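Local coordinates for selenium-binding protein (Sulfolobus tokodaii, PDB 2ECE) that is of uncertain function but belongs to the selenium-binding protein family, is probably able to bind selenium, and folds as a beta-propeller, at residues 269-280 with 316-326; 336-347 with 421-429. One frame throughout, in Å; residues are numbered along the deposited sequence.

Contact 1. Residues 269-280 with 316-326; sequences INMVVSLKDLSS and FKAVPPLVTDI
N270 turns CG between its own backbone N and carbonyl carbon (chi1 59°), which aims the amide at 316-326, and S280 sets OG anti to its carbonyl carbon (chi1 -75°), facing the same segment. Both groups meet V323. N270 ND2 donates to V323 O at 2.9 Å; the acceptor lies in the plane of the amide, while the nitrogen stands above the carbonyl plane of V323. At the other end of that residue, V323 N points almost straight at S280 OG (3.1 Å, 176° at the hydrogen), and OG in turn donates over a short 2.5 Å to V272 O. Water 1 gives its two hydrogens to V272 O and L278 O and accepts from L322 N at 3.0 Å. Apolar contacts accompany these bonds: V272 CG1 rests on L322 CD2 (3.9 Å) and P321 CG lies against S280 CB, while at the loop end L278 CD1 meets F316 CB at 3.8 Å, the two side chains crossing at about a right angle. P320 CG lies beside L278 too. Two side chains and one water thus satisfy L322 N and both backbone polar atoms of V323, and join the lead-in to the next propeller blade to strand 266-274.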
ATOM      1  N   ILE A 269       3.399  -1.889  11.489  1.00 18.98           N
ATOM      2  CA  ILE A 269       2.149  -2.355  10.901  1.00 19.66           C
ATOM      3  C   ILE A 269       1.009  -1.618  11.590  1.00 21.08           C
ATOM      4  O   ILE A 269       1.074  -1.322  12.790  1.00 19.63           O
ATOM      5  CB  ILE A 269       1.925  -3.880  11.059  1.00 19.92           C
ATOM      6  CG1 ILE A 269       0.651  -4.283  10.303  1.00 20.52           C
ATOM      7  CG2 ILE A 269       1.784  -4.254  12.524  1.00 19.73           C
ATOM      8  CD1 ILE A 269       0.401  -5.786  10.244  1.00 17.49           C
ATOM      9  N   ASN A 270      -0.023  -1.302  10.818  1.00 21.01           N
ATOM     10  CA  ASN A 270      -1.177  -0.605  11.353  1.00 20.53           C
ATOM     11  C   ASN A 270      -2.356  -1.544  11.599  1.00 22.37           C
ATOM     12  O   ASN A 270      -2.636  -2.442  10.794  1.00 22.48           O
ATOM     13  CB  ASN A 270      -1.603   0.516  10.394  1.00 19.13           C
ATOM     14  CG  ASN A 270      -1.953   0.004   8.992  1.00 20.55           C
ATOM     15  OD1 ASN A 270      -1.171  -0.709   8.360  1.00 19.98           O
ATOM     16  ND2 ASN A 270      -3.125   0.384   8.500  1.00 16.84           N
ATOM     17  N   MET A 271      -3.008  -1.353  12.741  1.00 20.98           N
ATOM     18  CA  MET A 271      -4.203  -2.101  13.101  1.00 22.02           C
ATOM     19  C   MET A 271      -5.255  -1.023  12.927  1.00 22.31           C
ATOM     20  O   MET A 271      -5.245  -0.025  13.647  1.00 21.98           O
ATOM     21  CB  MET A 271      -4.159  -2.565  14.559  1.00 22.10           C
ATOM     22  CG  MET A 271      -3.265  -3.764  14.812  1.00 21.72           C
ATOM     23  SD  MET A 271      -3.511  -5.125  13.623  1.00 23.69           S
ATOM     24  CE  MET A 271      -5.210  -5.572  13.926  1.00 21.39           C
ATOM     25  N   VAL A 272      -6.148  -1.213  11.962  1.00 21.73           N
ATOM     26  CA  VAL A 272      -7.164  -0.210  11.654  1.00 23.05           C
ATOM     27  C   VAL A 272      -8.184   0.163  12.728  1.00 23.55           C
ATOM     28  O   VAL A 272      -8.416   1.348  12.973  1.00 23.98           O
ATOM     29  CB  VAL A 272      -7.948  -0.591  10.371  1.00 23.48           C
ATOM     30  CG1 VAL A 272      -8.975   0.490  10.045  1.00 23.54           C
ATOM     31  CG2 VAL A 272      -6.979  -0.764   9.203  1.00 21.84           C
ATOM     32  N   VAL A 273      -8.792  -0.821  13.375  1.00 23.81           N
ATOM     33  CA  VAL A 273      -9.812  -0.492  14.356  1.00 26.19           C
ATOM     34  C   VAL A 273      -9.890  -1.415  15.567  1.00 27.32           C
ATOM     35  O   VAL A 273      -9.750  -2.635  15.456  1.00 27.43           O
ATOM     36  CB  VAL A 273     -11.193  -0.430  13.666  1.00 26.45           C
ATOM     37  CG1 VAL A 273     -11.467  -1.738  12.952  1.00 27.55           C
ATOM     38  CG2 VAL A 273     -12.287  -0.132  14.683  1.00 27.95           C
ATOM     39  N   SER A 274     -10.107  -0.810  16.731  1.00 28.01           N
ATOM     40  CA  SER A 274     -10.235  -1.551  17.975  1.00 28.46           C
ATOM     41  C   SER A 274     -11.707  -1.813  18.239  1.00 28.96           C
ATOM     42  O   SER A 274     -12.531  -0.914  18.108  1.00 29.37           O
ATOM     43  CB  SER A 274      -9.655  -0.746  19.139  1.00 29.17           C
ATOM     44  OG  SER A 274     -10.144  -1.240  20.375  1.00 29.82           O
ATOM     45  N   LEU A 275     -12.042  -3.042  18.610  1.00 29.73           N
ATOM     46  CA  LEU A 275     -13.429  -3.375  18.896  1.00 31.76           C
ATOM     47  C   LEU A 275     -13.872  -2.787  20.234  1.00 32.99           C
ATOM     48  O   LEU A 275     -15.058  -2.806  20.559  1.00 33.88           O
ATOM     49  CB  LEU A 275     -13.627  -4.892  18.918  1.00 30.30           C
ATOM     50  CG  LEU A 275     -13.429  -5.645  17.598  1.00 30.85           C
ATOM     51  CD1 LEU A 275     -13.796  -7.100  17.792  1.00 30.45           C
ATOM     52  CD2 LEU A 275     -14.291  -5.026  16.511  1.00 32.22           C
ATOM     53  N   LYS A 276     -12.920  -2.265  21.004  1.00 34.26           N
ATOM     54  CA  LYS A 276     -13.228  -1.676  22.309  1.00 35.27           C
ATOM     55  C   LYS A 276     -13.604  -0.198  22.229  1.00 35.29           C
ATOM     56  O   LYS A 276     -14.578   0.235  22.851  1.00 35.23           O
ATOM     57  CB  LYS A 276     -12.038  -1.824  23.261  1.00 35.50           C
ATOM     58  CG  LYS A 276     -12.262  -1.169  24.624  1.00 38.08           C
ATOM     59  CD  LYS A 276     -10.953  -0.948  25.381  1.00 39.65           C
ATOM     60  CE  LYS A 276     -11.199  -0.268  26.730  1.00 42.50           C
ATOM     61  NZ  LYS A 276      -9.938   0.160  27.417  1.00 42.85           N
ATOM     62  N   ASP A 277     -12.834   0.580  21.471  1.00 33.67           N
ATOM     63  CA  ASP A 277     -13.103   2.008  21.367  1.00 32.37           C
ATOM     64  C   ASP A 277     -12.895   2.621  19.986  1.00 31.52           C
ATOM     65  O   ASP A 277     -12.789   3.841  19.862  1.00 31.92           O
ATOM     66  CB  ASP A 277     -12.258   2.771  22.386  1.00 32.21           C
ATOM     67  CG  ASP A 277     -10.772   2.516  22.216  1.00 33.62           C
ATOM     68  OD1 ASP A 277     -10.395   1.834  21.239  1.00 31.63           O
ATOM     69  OD2 ASP A 277      -9.981   3.000  23.053  1.00 33.30           O
ATOM     70  N   LEU A 278     -12.827   1.787  18.954  1.00 30.22           N
ATOM     71  CA  LEU A 278     -12.659   2.272  17.582  1.00 28.82           C
ATOM     72  C   LEU A 278     -11.340   2.984  17.286  1.00 27.68           C
ATOM     73  O   LEU A 278     -11.220   3.650  16.260  1.00 26.45           O
ATOM     74  CB  LEU A 278     -13.803   3.223  17.210  1.00 31.50           C
ATOM     75  CG  LEU A 278     -15.244   2.716  17.193  1.00 33.18           C
ATOM     76  CD1 LEU A 278     -16.192   3.899  17.046  1.00 34.34           C
ATOM     77  CD2 LEU A 278     -15.428   1.737  16.050  1.00 35.42           C
ATOM     78  N   SER A 279     -10.357   2.860  18.173  1.00 25.74           N
ATOM     79  CA  SER A 279      -9.074   3.511  17.945  1.00 26.67           C
ATOM     80  C   SER A 279      -8.232   2.727  16.941  1.00 26.40           C
ATOM     81  O   SER A 279      -8.524   1.569  16.637  1.00 25.31           O
ATOM     82  CB  SER A 279      -8.292   3.629  19.251  1.00 26.22           C
ATOM     83  OG  SER A 279      -7.912   2.351  19.725  1.00 26.18           O
ATOM     84  N   SER A 280      -7.200   3.381  16.420  1.00 26.09           N
ATOM     85  CA  SER A 280      -6.267   2.752  15.490  1.00 25.56           C
ATOM     86  C   SER A 280      -4.965   2.675  16.268  1.00 26.07           C
ATOM     87  O   SER A 280      -4.739   3.461  17.196  1.00 24.61           O
ATOM     88  CB  SER A 280      -6.068   3.606  14.229  1.00 25.39           C
ATOM     89  OG  SER A 280      -7.189   3.523  13.360  1.00 23.32           O
ATOM     90  N   PHE A 316     -22.269   5.146  16.861  1.00 44.22           N
ATOM     91  CA  PHE A 316     -21.147   5.468  17.733  1.00 43.51           C
ATOM     92  C   PHE A 316     -20.929   6.958  18.020  1.00 43.75           C
ATOM     93  O   PHE A 316     -20.189   7.308  18.942  1.00 43.62           O
ATOM     94  CB  PHE A 316     -19.867   4.853  17.153  1.00 43.51           C
ATOM     95  CG  PHE A 316     -20.033   3.426  16.703  1.00 42.00           C
ATOM     96  CD1 PHE A 316     -20.458   3.130  15.409  1.00 41.68           C
ATOM     97  CD2 PHE A 316     -19.807   2.377  17.585  1.00 42.52           C
ATOM     98  CE1 PHE A 316     -20.658   1.809  15.001  1.00 41.50           C
ATOM     99  CE2 PHE A 316     -20.004   1.052  17.188  1.00 43.14           C
ATOM    100  CZ  PHE A 316     -20.432   0.768  15.891  1.00 42.46           C
ATOM    101  N   LYS A 317     -21.571   7.827  17.244  1.00 42.81           N
ATOM    102  CA  LYS A 317     -21.429   9.275  17.421  1.00 42.36           C
ATOM    103  C   LYS A 317     -19.957   9.678  17.538  1.00 41.64           C
ATOM    104  O   LYS A 317     -19.599  10.589  18.295  1.00 41.33           O
ATOM    105  CB  LYS A 317     -22.201   9.752  18.663  1.00 43.69           C
ATOM    106  CG  LYS A 317     -23.665   9.320  18.690  1.00 45.99           C
ATOM    107  CD  LYS A 317     -24.619  10.462  19.052  1.00 49.55           C
ATOM    108  CE  LYS A 317     -24.979  11.306  17.831  1.00 51.23           C
ATOM    109  NZ  LYS A 317     -26.014  12.339  18.134  1.00 52.97           N
ATOM    110  N   ALA A 318     -19.110   8.988  16.778  1.00 39.30           N
ATOM    111  CA  ALA A 318     -17.681   9.264  16.768  1.00 36.57           C
ATOM    112  C   ALA A 318     -17.112   8.947  15.388  1.00 34.66           C
ATOM    113  O   ALA A 318     -17.745   8.259  14.587  1.00 33.65           O
ATOM    114  CB  ALA A 318     -16.978   8.426  17.833  1.00 35.79           C
ATOM    115  N   VAL A 319     -15.922   9.467  15.113  1.00 32.81           N
ATOM    116  CA  VAL A 319     -15.255   9.223  13.839  1.00 31.58           C
ATOM    117  C   VAL A 319     -13.969   8.477  14.154  1.00 30.31           C
ATOM    118  O   VAL A 319     -13.081   9.008  14.825  1.00 32.00           O
ATOM    119  CB  VAL A 319     -14.899  10.539  13.117  1.00 31.78           C
ATOM    120  CG1 VAL A 319     -14.238  10.238  11.770  1.00 30.48           C
ATOM    121  CG2 VAL A 319     -16.155  11.381  12.920  1.00 31.34           C
ATOM    122  N   PRO A 320     -13.855   7.224  13.696  1.00 29.47           N
ATOM    123  CA  PRO A 320     -12.630   6.480  13.983  1.00 27.84           C
ATOM    124  C   PRO A 320     -11.528   7.076  13.121  1.00 26.14           C
ATOM    125  O   PRO A 320     -11.803   7.600  12.038  1.00 25.77           O
ATOM    126  CB  PRO A 320     -12.982   5.049  13.564  1.00 29.12           C
ATOM    127  CG  PRO A 320     -14.511   5.037  13.553  1.00 29.41           C
ATOM    128  CD  PRO A 320     -14.818   6.382  12.974  1.00 27.81           C
ATOM    129  N   PRO A 321     -10.275   7.040  13.597  1.00 24.10           N
ATOM    130  CA  PRO A 321      -9.219   7.607  12.764  1.00 23.17           C
ATOM    131  C   PRO A 321      -9.068   6.797  11.479  1.00 21.66           C
ATOM    132  O   PRO A 321      -8.796   7.357  10.420  1.00 21.19           O
ATOM    133  CB  PRO A 321      -7.987   7.521  13.664  1.00 23.95           C
ATOM    134  CG  PRO A 321      -8.285   6.325  14.525  1.00 24.66           C
ATOM    135  CD  PRO A 321      -9.732   6.559  14.878  1.00 24.55           C
ATOM    136  N   LEU A 322      -9.283   5.486  11.586  1.00 21.72           N
ATOM    137  CA  LEU A 322      -9.158   4.568  10.454  1.00 21.45           C
ATOM    138  C   LEU A 322      -7.822   4.740   9.748  1.00 21.37           C
ATOM    139  O   LEU A 322      -7.764   5.188   8.598  1.00 20.93           O
ATOM    140  CB  LEU A 322     -10.293   4.773   9.446  1.00 20.24           C
ATOM    141  CG  LEU A 322     -11.723   4.499   9.921  1.00 19.79           C
ATOM    142  CD1 LEU A 322     -12.701   4.807   8.787  1.00 18.96           C
ATOM    143  CD2 LEU A 322     -11.849   3.049  10.368  1.00 18.16           C
ATOM    144  N   VAL A 323      -6.748   4.401  10.449  1.00 21.29           N
ATOM    145  CA  VAL A 323      -5.411   4.487   9.870  1.00 22.30           C
ATOM    146  C   VAL A 323      -5.298   3.289   8.939  1.00 21.10           C
ATOM    147  O   VAL A 323      -5.184   2.152   9.399  1.00 22.07           O
ATOM    148  CB  VAL A 323      -4.328   4.413  10.965  1.00 21.26           C
ATOM    149  CG1 VAL A 323      -2.939   4.356  10.330  1.00 22.31           C
ATOM    150  CG2 VAL A 323      -4.436   5.645  11.878  1.00 21.32           C
ATOM    151  N   THR A 324      -5.343   3.551   7.633  1.00 20.64           N
ATOM    152  CA  THR A 324      -5.289   2.492   6.627  1.00 20.01           C
ATOM    153  C   THR A 324      -3.945   2.271   5.923  1.00 19.95           C
ATOM    154  O   THR A 324      -3.714   1.200   5.361  1.00 18.45           O
ATOM    155  CB  THR A 324      -6.356   2.729   5.547  1.00 19.59           C
ATOM    156  OG1 THR A 324      -6.206   4.050   5.017  1.00 19.39           O
ATOM    157  CG2 THR A 324      -7.756   2.571   6.130  1.00 19.97           C
ATOM    158  N   ASP A 325      -3.071   3.274   5.930  1.00 18.07           N
ATOM    159  CA  ASP A 325      -1.766   3.126   5.298  1.00 18.79           C
ATOM    160  C   ASP A 325      -0.644   3.767   6.114  1.00 20.42           C
ATOM    161  O   ASP A 325      -0.871   4.717   6.872  1.00 19.88           O
ATOM    162  CB  ASP A 325      -1.770   3.731   3.884  1.00 17.56           C
ATOM    163  CG  ASP A 325      -0.519   3.360   3.086  1.00 18.95           C
ATOM    164  OD1 ASP A 325      -0.151   2.174   3.103  1.00 17.82           O
ATOM    165  OD2 ASP A 325       0.088   4.239   2.434  1.00 20.07           O
ATOM    166  N   ILE A 326       0.561   3.221   5.964  1.00 18.51           N
ATOM    167  CA  ILE A 326       1.751   3.740   6.635  1.00 19.35           C
ATOM    168  C   ILE A 326       2.910   3.627   5.650  1.00 20.17           C
ATOM    169  O   ILE A 326       2.884   2.786   4.741  1.00 18.84           O
ATOM    170  CB  ILE A 326       2.120   2.944   7.918  1.00 18.70           C
ATOM    171  CG1 ILE A 326       2.239   1.452   7.602  1.00 18.24           C
ATOM    172  CG2 ILE A 326       1.097   3.205   9.004  1.00 18.98           C
ATOM    173  CD1 ILE A 326       2.926   0.642   8.695  1.00 16.39           C
TER
HETATM  174  O   HOH W   1     -10.058   3.444  13.607  1.00 22.42           O

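Contact 2. Residues 336-347 with 421-429; sequences YLSLWGIGEVRQ and LNANPSGGL
Two neighbouring blades of the beta-propeller pack face to face here: the hairpin of strands 334-339 and 344-349 meets the end of strand 417-423 and the turn leading into strand 429-438. V345 CG1 and L421 CD1 reach tip to tip at 3.6 Å, while L429 CD1 comes in across V345, 4.0 Å from CG1. L429 CG also sits at the edge of the Y336 ring, near its plane, 4.2 Å from CE2. Beyond the ring, the Y336 hydroxyl lies over the methyl of A423 (OH to CB 3.3 Å). Q347 has CG anti to its backbone N (chi1 172°) and stays extended, carrying its amide past L429 to the type I turn N424-G427 and the residue after it, with Q347 CD 3.9 Å from G428 N. With a leucine in its place, the turn and the Y336 hydroxyl would probably lose the polar group now lying beside both. The turn itself is tightened by N424 OD1, which accepts from S426 N at 2.7 Å as an Asx turn. Apolar side chains meeting between the faces of two antiparallel sheets are typical of adjacent propeller blades.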
ATOM      1  N   TYR A 336       5.002   7.830   8.379  1.00 22.52           N
ATOM      2  CA  TYR A 336       3.847   8.631   7.986  1.00 22.50           C
ATOM      3  C   TYR A 336       2.599   7.771   8.039  1.00 23.03           C
ATOM      4  O   TYR A 336       2.637   6.607   7.647  1.00 20.19           O
ATOM      5  CB  TYR A 336       4.027   9.198   6.577  1.00 23.59           C
ATOM      6  CG  TYR A 336       5.171  10.177   6.460  1.00 24.26           C
ATOM      7  CD1 TYR A 336       6.478   9.730   6.257  1.00 25.42           C
ATOM      8  CD2 TYR A 336       4.952  11.550   6.590  1.00 25.03           C
ATOM      9  CE1 TYR A 336       7.545  10.633   6.186  1.00 25.58           C
ATOM     10  CE2 TYR A 336       6.008  12.462   6.525  1.00 24.91           C
ATOM     11  CZ  TYR A 336       7.301  11.997   6.324  1.00 25.99           C
ATOM     12  OH  TYR A 336       8.345  12.894   6.275  1.00 26.60           O
ATOM     13  N   LEU A 337       1.505   8.336   8.541  1.00 22.93           N
ATOM     14  CA  LEU A 337       0.252   7.600   8.620  1.00 23.82           C
ATOM     15  C   LEU A 337      -0.837   8.433   7.978  1.00 24.85           C
ATOM     16  O   LEU A 337      -0.777   9.665   7.973  1.00 23.46           O
ATOM     17  CB  LEU A 337      -0.198   7.344  10.068  1.00 26.77           C
ATOM     18  CG  LEU A 337       0.641   7.086  11.321  1.00 27.78           C
ATOM     19  CD1 LEU A 337      -0.317   6.622  12.419  1.00 28.16           C
ATOM     20  CD2 LEU A 337       1.708   6.046  11.090  1.00 29.94           C
ATOM     21  N   SER A 338      -1.845   7.755   7.443  1.00 23.93           N
ATOM     22  CA  SER A 338      -2.979   8.447   6.868  1.00 22.55           C
ATOM     23  C   SER A 338      -4.144   8.084   7.783  1.00 23.19           C
ATOM     24  O   SER A 338      -4.199   6.976   8.323  1.00 21.94           O
ATOM     25  CB  SER A 338      -3.250   7.966   5.440  1.00 22.27           C
ATOM     26  OG  SER A 338      -3.611   6.592   5.417  1.00 22.52           O
ATOM     27  N   LEU A 339      -5.048   9.032   8.000  1.00 24.31           N
ATOM     28  CA  LEU A 339      -6.222   8.783   8.824  1.00 24.03           C
ATOM     29  C   LEU A 339      -7.377   8.991   7.865  1.00 24.54           C
ATOM     30  O   LEU A 339      -7.814  10.116   7.630  1.00 22.07           O
ATOM     31  CB  LEU A 339      -6.312   9.770   9.996  1.00 25.56           C
ATOM     32  CG  LEU A 339      -5.532   9.456  11.278  1.00 27.29           C
ATOM     33  CD1 LEU A 339      -4.039   9.641  11.044  1.00 27.79           C
ATOM     34  CD2 LEU A 339      -6.008  10.382  12.399  1.00 28.02           C
ATOM     35  N   TRP A 340      -7.847   7.888   7.301  1.00 23.77           N
ATOM     36  CA  TRP A 340      -8.921   7.905   6.325  1.00 22.21           C
ATOM     37  C   TRP A 340     -10.285   8.249   6.915  1.00 23.01           C
ATOM     38  O   TRP A 340     -11.209   8.585   6.182  1.00 22.15           O
ATOM     39  CB  TRP A 340      -8.982   6.544   5.637  1.00 21.73           C
ATOM     40  CG  TRP A 340      -9.796   6.537   4.394  1.00 22.21           C
ATOM     41  CD1 TRP A 340      -9.537   7.220   3.237  1.00 22.71           C
ATOM     42  CD2 TRP A 340     -10.972   5.761   4.148  1.00 22.23           C
ATOM     43  NE1 TRP A 340     -10.481   6.908   2.280  1.00 21.28           N
ATOM     44  CE2 TRP A 340     -11.374   6.017   2.817  1.00 21.81           C
ATOM     45  CE3 TRP A 340     -11.731   4.875   4.926  1.00 22.64           C
ATOM     46  CZ2 TRP A 340     -12.492   5.412   2.245  1.00 21.81           C
ATOM     47  CZ3 TRP A 340     -12.848   4.271   4.353  1.00 23.11           C
ATOM     48  CH2 TRP A 340     -13.216   4.547   3.028  1.00 22.33           C
ATOM     49  N   GLY A 341     -10.410   8.159   8.236  1.00 23.97           N
ATOM     50  CA  GLY A 341     -11.675   8.482   8.871  1.00 24.70           C
ATOM     51  C   GLY A 341     -11.708   9.944   9.267  1.00 23.62           C
ATOM     52  O   GLY A 341     -12.511  10.725   8.761  1.00 22.82           O
ATOM     53  N   ILE A 342     -10.806  10.321  10.167  1.00 24.43           N
ATOM     54  CA  ILE A 342     -10.733  11.696  10.635  1.00 24.34           C
ATOM     55  C   ILE A 342     -10.318  12.695   9.549  1.00 25.52           C
ATOM     56  O   ILE A 342     -10.870  13.798   9.475  1.00 25.84           O
ATOM     57  CB  ILE A 342      -9.785  11.783  11.850  1.00 24.19           C
ATOM     58  CG1 ILE A 342     -10.501  11.200  13.073  1.00 23.58           C
ATOM     59  CG2 ILE A 342      -9.340  13.228  12.080  1.00 25.15           C
ATOM     60  CD1 ILE A 342      -9.598  10.874  14.226  1.00 26.54           C
ATOM     61  N   GLY A 343      -9.357  12.313   8.708  1.00 24.98           N
ATOM     62  CA  GLY A 343      -8.911  13.190   7.637  1.00 24.99           C
ATOM     63  C   GLY A 343      -7.552  13.835   7.853  1.00 25.91           C
ATOM     64  O   GLY A 343      -7.424  15.062   7.823  1.00 26.62           O
ATOM     65  N   GLU A 344      -6.521  13.017   8.049  1.00 26.50           N
ATOM     66  CA  GLU A 344      -5.184  13.556   8.277  1.00 25.91           C
ATOM     67  C   GLU A 344      -4.060  12.676   7.737  1.00 26.12           C
ATOM     68  O   GLU A 344      -4.255  11.502   7.410  1.00 23.10           O
ATOM     69  CB  GLU A 344      -4.923  13.733   9.782  1.00 26.77           C
ATOM     70  CG  GLU A 344      -5.916  14.587  10.568  1.00 28.31           C
ATOM     71  CD  GLU A 344      -5.615  14.583  12.070  1.00 30.30           C
ATOM     72  OE1 GLU A 344      -4.675  13.871  12.491  1.00 31.66           O
ATOM     73  OE2 GLU A 344      -6.315  15.282  12.832  1.00 29.22           O
ATOM     74  N   VAL A 345      -2.884  13.283   7.639  1.00 24.55           N
ATOM     75  CA  VAL A 345      -1.663  12.592   7.268  1.00 23.34           C
ATOM     76  C   VAL A 345      -0.765  13.103   8.381  1.00 23.98           C
ATOM     77  O   VAL A 345      -0.703  14.315   8.623  1.00 23.85           O
ATOM     78  CB  VAL A 345      -1.061  13.037   5.916  1.00 22.71           C
ATOM     79  CG1 VAL A 345       0.290  12.361   5.730  1.00 21.28           C
ATOM     80  CG2 VAL A 345      -1.978  12.649   4.762  1.00 20.68           C
ATOM     81  N   ARG A 346      -0.111  12.188   9.086  1.00 24.88           N
ATOM     82  CA  ARG A 346       0.776  12.555  10.176  1.00 24.97           C
ATOM     83  C   ARG A 346       2.192  12.075   9.895  1.00 27.50           C
ATOM     84  O   ARG A 346       2.405  11.136   9.116  1.00 26.29           O
ATOM     85  CB  ARG A 346       0.298  11.932  11.490  1.00 25.04           C
ATOM     86  CG  ARG A 346      -1.077  12.382  11.942  1.00 24.61           C
ATOM     87  CD  ARG A 346      -1.416  11.785  13.299  1.00 25.35           C
ATOM     88  NE  ARG A 346      -2.706  12.254  13.795  1.00 24.85           N
ATOM     89  CZ  ARG A 346      -3.140  12.076  15.037  1.00 23.96           C
ATOM     90  NH1 ARG A 346      -2.390  11.436  15.924  1.00 22.85           N
ATOM     91  NH2 ARG A 346      -4.325  12.545  15.394  1.00 25.69           N
ATOM     92  N   GLN A 347       3.152  12.731  10.538  1.00 26.96           N
ATOM     93  CA  GLN A 347       4.558  12.389  10.416  1.00 26.61           C
ATOM     94  C   GLN A 347       5.073  12.122  11.825  1.00 27.91           C
ATOM     95  O   GLN A 347       4.979  12.982  12.698  1.00 29.87           O
ATOM     96  CB  GLN A 347       5.349  13.547   9.802  1.00 24.77           C
ATOM     97  CG  GLN A 347       6.857  13.329   9.816  1.00 23.36           C
ATOM     98  CD  GLN A 347       7.638  14.603   9.549  1.00 25.11           C
ATOM     99  OE1 GLN A 347       8.352  14.715   8.548  1.00 27.08           O
ATOM    100  NE2 GLN A 347       7.503  15.571  10.442  1.00 25.01           N
ATOM    101  N   LEU A 421       2.595  16.748  -0.397  1.00 23.51           N
ATOM    102  CA  LEU A 421       2.963  17.338   0.878  1.00 23.90           C
ATOM    103  C   LEU A 421       4.466  17.564   0.839  1.00 25.69           C
ATOM    104  O   LEU A 421       5.197  16.799   0.216  1.00 24.79           O
ATOM    105  CB  LEU A 421       2.630  16.384   2.026  1.00 23.11           C
ATOM    106  CG  LEU A 421       1.195  15.867   2.151  1.00 23.57           C
ATOM    107  CD1 LEU A 421       1.091  14.961   3.370  1.00 22.58           C
ATOM    108  CD2 LEU A 421       0.235  17.042   2.278  1.00 23.54           C
ATOM    109  N   ASN A 422       4.925  18.623   1.491  1.00 26.75           N
ATOM    110  CA  ASN A 422       6.348  18.914   1.544  1.00 28.47           C
ATOM    111  C   ASN A 422       6.776  18.549   2.959  1.00 28.36           C
ATOM    112  O   ASN A 422       6.318  19.153   3.926  1.00 27.96           O
ATOM    113  CB  ASN A 422       6.594  20.397   1.258  1.00 28.80           C
ATOM    114  CG  ASN A 422       6.293  20.767  -0.186  1.00 29.88           C
ATOM    115  OD1 ASN A 422       5.539  21.703  -0.453  1.00 32.42           O
ATOM    116  ND2 ASN A 422       6.888  20.037  -1.126  1.00 28.52           N
ATOM    117  N   ALA A 423       7.627  17.535   3.080  1.00 29.24           N
ATOM    118  CA  ALA A 423       8.083  17.085   4.391  1.00 30.76           C
ATOM    119  C   ALA A 423       9.453  17.652   4.736  1.00 31.80           C
ATOM    120  O   ALA A 423      10.353  17.700   3.891  1.00 32.95           O
ATOM    121  CB  ALA A 423       8.121  15.566   4.437  1.00 29.66           C
ATOM    122  N   ASN A 424       9.599  18.072   5.986  1.00 32.02           N
ATOM    123  CA  ASN A 424      10.846  18.652   6.468  1.00 32.46           C
ATOM    124  C   ASN A 424      11.771  17.579   7.031  1.00 31.63           C
ATOM    125  O   ASN A 424      11.418  16.883   7.982  1.00 32.41           O
ATOM    126  CB  ASN A 424      10.549  19.692   7.552  1.00 33.01           C
ATOM    127  CG  ASN A 424      11.767  20.517   7.915  1.00 34.37           C
ATOM    128  OD1 ASN A 424      12.829  19.975   8.225  1.00 34.25           O
ATOM    129  ND2 ASN A 424      11.619  21.838   7.880  1.00 33.98           N
ATOM    130  N   PRO A 425      12.973  17.438   6.452  1.00 32.85           N
ATOM    131  CA  PRO A 425      13.949  16.441   6.907  1.00 33.34           C
ATOM    132  C   PRO A 425      14.236  16.483   8.411  1.00 33.29           C
ATOM    133  O   PRO A 425      14.742  15.515   8.983  1.00 33.03           O
ATOM    134  CB  PRO A 425      15.186  16.753   6.057  1.00 33.77           C
ATOM    135  CG  PRO A 425      15.001  18.213   5.686  1.00 33.26           C
ATOM    136  CD  PRO A 425      13.538  18.268   5.375  1.00 32.85           C
ATOM    137  N   SER A 426      13.909  17.594   9.061  1.00 32.69           N
ATOM    138  CA  SER A 426      14.147  17.701  10.497  1.00 34.34           C
ATOM    139  C   SER A 426      12.860  17.923  11.276  1.00 34.15           C
ATOM    140  O   SER A 426      12.876  18.488  12.371  1.00 34.67           O
ATOM    141  CB  SER A 426      15.138  18.834  10.792  1.00 33.79           C
ATOM    142  OG  SER A 426      16.401  18.558  10.208  1.00 34.22           O
ATOM    143  N   GLY A 427      11.746  17.470  10.710  1.00 34.46           N
ATOM    144  CA  GLY A 427      10.467  17.627  11.381  1.00 34.75           C
ATOM    145  C   GLY A 427       9.610  18.712  10.765  1.00 35.05           C
ATOM    146  O   GLY A 427      10.008  19.876  10.727  1.00 36.06           O
ATOM    147  N   GLY A 428       8.431  18.330  10.279  1.00 34.21           N
ATOM    148  CA  GLY A 428       7.531  19.292   9.666  1.00 34.33           C
ATOM    149  C   GLY A 428       6.807  18.744   8.447  1.00 34.17           C
ATOM    150  O   GLY A 428       7.410  18.045   7.626  1.00 32.55           O
ATOM    151  N   LEU A 429       5.521  19.074   8.325  1.00 32.40           N
ATOM    152  CA  LEU A 429       4.693  18.616   7.203  1.00 32.22           C
ATOM    153  C   LEU A 429       3.775  19.739   6.713  1.00 31.36           C
ATOM    154  O   LEU A 429       2.993  20.282   7.491  1.00 32.17           O
ATOM    155  CB  LEU A 429       3.820  17.438   7.640  1.00 31.12           C
ATOM    156  CG  LEU A 429       3.875  16.081   6.928  1.00 32.67           C
ATOM    157  CD1 LEU A 429       2.533  15.389   7.130  1.00 29.21           C
ATOM    158  CD2 LEU A 429       4.169  16.242   5.447  1.00 29.34           C
TER

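Overall arrangement
The two contacts follow one another round the propeller: contact 1 joins the sheet holding strand 266-274 to the entry of the next one, and contact 2 joins that next sheet to the one after it. They meet directly, since P321 O and L322 O of contact 1 probably accept hydrogen bonds from G341 N and W340 N of contact 2. Both are largely buried and lie about equally far from the chain centre, though F316 at one end of contact 1 and the 424-427 turn of contact 2 reach the surface. Contact 1 is the more polar, pairing irregular backbone with side chains and water; contact 2, where strand side chains meet, is mainly apolar, with Q347 beside the turn as its polar end.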